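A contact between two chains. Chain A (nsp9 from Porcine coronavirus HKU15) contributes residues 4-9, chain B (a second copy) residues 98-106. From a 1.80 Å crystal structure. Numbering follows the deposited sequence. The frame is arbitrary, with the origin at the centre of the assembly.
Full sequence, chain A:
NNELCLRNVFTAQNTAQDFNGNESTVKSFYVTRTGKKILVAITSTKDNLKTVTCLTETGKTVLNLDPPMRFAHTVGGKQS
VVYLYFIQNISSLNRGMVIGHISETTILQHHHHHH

Chain A, residues 4-9: LCLRNV
Chain B (98-106) VIGHISETT

An extended segment of chain A, residues 4-9, lies against a helix of chain B that begins earlier in the chain and includes V98(B) to T105(B). Along the segment phi stays between about -67° and -114° and psi between 106° and 160°, with strand beginning at N8(A). The register is set by L6(A) and S103(B), whose CA atoms sit 5.7 Å apart, and the two stretches bury 360 Å² between them.

On the helix, V98(B) is out of reach, while I99(B), one residue on, points toward chain A with chi1 m and chi2 t. Its CD1 lies 4.0 Å from NH1 of R7(A), meeting the guanidinium obliquely; R7(A) starts sideways, and its m, t, t chain carries the end nearer. G100(B) has no side chain and contributes little, and H101(B) is out of reach. I102(B), again m, t, returns to the contact: its CG2 packs 4.1 Å from CD2 of L6(A), an apolar pair made by a leucine in the m, t rotamer.

S103(B) is the polar centre. With chi1 m, its OG is 2.8 Å from O of R7(A) and 2.9 Å from O of I99(B), one turn back. Both carbonyls are within hydrogen-bonding reach of a single hydroxyl proton, so the choice between them remains open. The short side chain places its OG against a backbone carbonyl of chain A, and CD2 of L6(A) lies 3.4 Å from the same OG.

E104(B) and T105(B) make no contact with the segment. T106(B), with chi1 p, points toward it again; its OG1 donates to O of S103(B) at 2.8 Å and also touches CD1 of L6(A) at 3.3 Å. I99(B), I102(B), S103(B) and T106(B) carry the contact, at spacings of three and four residues.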

# COMPACT_ATOMS: atom_id res chain seq x y z
N LEU A 4 -15.39 -1.47 1.78
CA LEU A 4 -13.93 -1.48 1.80
C LEU A 4 -13.42 -2.56 2.74
O LEU A 4 -13.80 -2.61 3.91
CB LEU A 4 -13.40 -0.10 2.23
CG LEU A 4 -11.90 -0.01 2.51
CD1 LEU A 4 -11.08 -0.32 1.26
CD2 LEU A 4 -11.57 1.38 3.04
N CYS A 5 -12.56 -3.43 2.22
CA CYS A 5 -11.90 -4.42 3.05
C CYS A 5 -10.60 -3.86 3.60
O CYS A 5 -9.62 -3.70 2.87
CB CYS A 5 -11.62 -5.70 2.25
SG CYS A 5 -10.80 -6.99 3.24
N LEU A 6 -10.60 -3.55 4.89
CA LEU A 6 -9.40 -3.00 5.50
C LEU A 6 -8.43 -4.14 5.77
O LEU A 6 -8.80 -5.18 6.31
CB LEU A 6 -9.72 -2.22 6.77
CG LEU A 6 -10.33 -0.83 6.57
CD1 LEU A 6 -10.49 -0.11 7.90
CD2 LEU A 6 -9.48 0.00 5.62
N ARG A 7 -7.19 -3.94 5.36
CA ARG A 7 -6.18 -4.96 5.58
C ARG A 7 -5.17 -4.44 6.59
O ARG A 7 -5.02 -3.23 6.77
CB ARG A 7 -5.49 -5.32 4.27
CG ARG A 7 -6.42 -5.65 3.12
CD ARG A 7 -5.72 -5.38 1.80
NE ARG A 7 -6.34 -6.00 0.63
CZ ARG A 7 -7.41 -5.54 0.01
NH1 ARG A 7 -8.03 -4.45 0.45
NH2 ARG A 7 -7.89 -6.18 -1.05
N ASN A 8 -4.49 -5.35 7.28
CA ASN A 8 -3.46 -4.92 8.20
C ASN A 8 -2.09 -5.37 7.72
O ASN A 8 -1.98 -6.28 6.90
CB ASN A 8 -3.72 -5.47 9.60
CG ASN A 8 -4.92 -4.83 10.25
OD1 ASN A 8 -5.26 -3.69 9.96
ND2 ASN A 8 -5.57 -5.58 11.15
N VAL A 9 -1.06 -4.72 8.22
CA VAL A 9 0.29 -5.22 8.02
C VAL A 9 0.83 -5.61 9.37
O VAL A 9 0.73 -4.84 10.34
CB VAL A 9 1.22 -4.18 7.38
CG1 VAL A 9 2.66 -4.70 7.38
CG2 VAL A 9 0.73 -3.85 5.96
N VAL B 98 -2.59 3.89 0.08
CA VAL B 98 -3.71 4.59 0.71
C VAL B 98 -4.54 3.65 1.58
O VAL B 98 -4.93 4.01 2.70
CB VAL B 98 -4.58 5.27 -0.34
CG1 VAL B 98 -5.88 5.82 0.27
CG2 VAL B 98 -3.80 6.38 -0.99
N ILE B 99 -4.78 2.43 1.12
CA ILE B 99 -5.52 1.47 1.93
C ILE B 99 -4.78 1.18 3.24
O ILE B 99 -5.40 1.09 4.30
CB ILE B 99 -5.77 0.16 1.17
CG1 ILE B 99 -6.74 0.40 0.02
CG2 ILE B 99 -6.33 -0.92 2.09
CD1 ILE B 99 -6.98 -0.80 -0.86
N GLY B 100 -3.46 1.06 3.16
CA GLY B 100 -2.66 0.84 4.36
C GLY B 100 -2.77 1.99 5.33
O GLY B 100 -2.87 1.80 6.55
N HIS B 101 -2.76 3.21 4.79
CA HIS B 101 -2.80 4.41 5.62
C HIS B 101 -4.14 4.51 6.34
O HIS B 101 -4.18 4.75 7.55
CB HIS B 101 -2.55 5.65 4.75
CG HIS B 101 -2.46 6.92 5.53
ND1 HIS B 101 -1.26 7.42 6.01
CD2 HIS B 101 -3.41 7.81 5.90
CE1 HIS B 101 -1.49 8.56 6.65
NE2 HIS B 101 -2.78 8.81 6.60
N ILE B 102 -5.23 4.28 5.61
CA ILE B 102 -6.56 4.35 6.19
C ILE B 102 -6.75 3.25 7.24
O ILE B 102 -7.40 3.47 8.26
CB ILE B 102 -7.64 4.26 5.09
CG1 ILE B 102 -7.57 5.51 4.20
CG2 ILE B 102 -9.02 4.11 5.70
CD1 ILE B 102 -8.60 5.55 3.11
N SER B 103 -6.14 2.09 7.01
CA SER B 103 -6.20 1.01 8.00
C SER B 103 -5.54 1.40 9.33
O SER B 103 -6.11 1.17 10.39
CB SER B 103 -5.55 -0.25 7.44
OG SER B 103 -6.29 -0.74 6.33
N GLU B 104 -4.36 2.01 9.28
CA GLU B 104 -3.67 2.38 10.52
C GLU B 104 -4.30 3.62 11.18
O GLU B 104 -4.10 3.87 12.37
CB GLU B 104 -2.19 2.62 10.27
CG GLU B 104 -1.36 2.70 11.55
CD GLU B 104 -0.12 1.83 11.49
OE1 GLU B 104 0.23 1.39 10.37
OE2 GLU B 104 0.49 1.58 12.56
N THR B 105 -5.08 4.38 10.42
CA THR B 105 -5.84 5.47 11.00
C THR B 105 -7.02 4.90 11.78
O THR B 105 -7.32 5.36 12.89
CB THR B 105 -6.35 6.45 9.91
OG1 THR B 105 -5.26 7.24 9.43
CG2 THR B 105 -7.41 7.39 10.49
N THR B 106 -7.69 3.90 11.22
CA THR B 106 -8.83 3.27 11.88
C THR B 106 -8.40 2.39 13.05
O THR B 106 -7.36 2.61 13.68
CB THR B 106 -9.67 2.42 10.89
OG1 THR B 106 -8.87 1.35 10.38
CG2 THR B 106 -10.19 3.27 9.74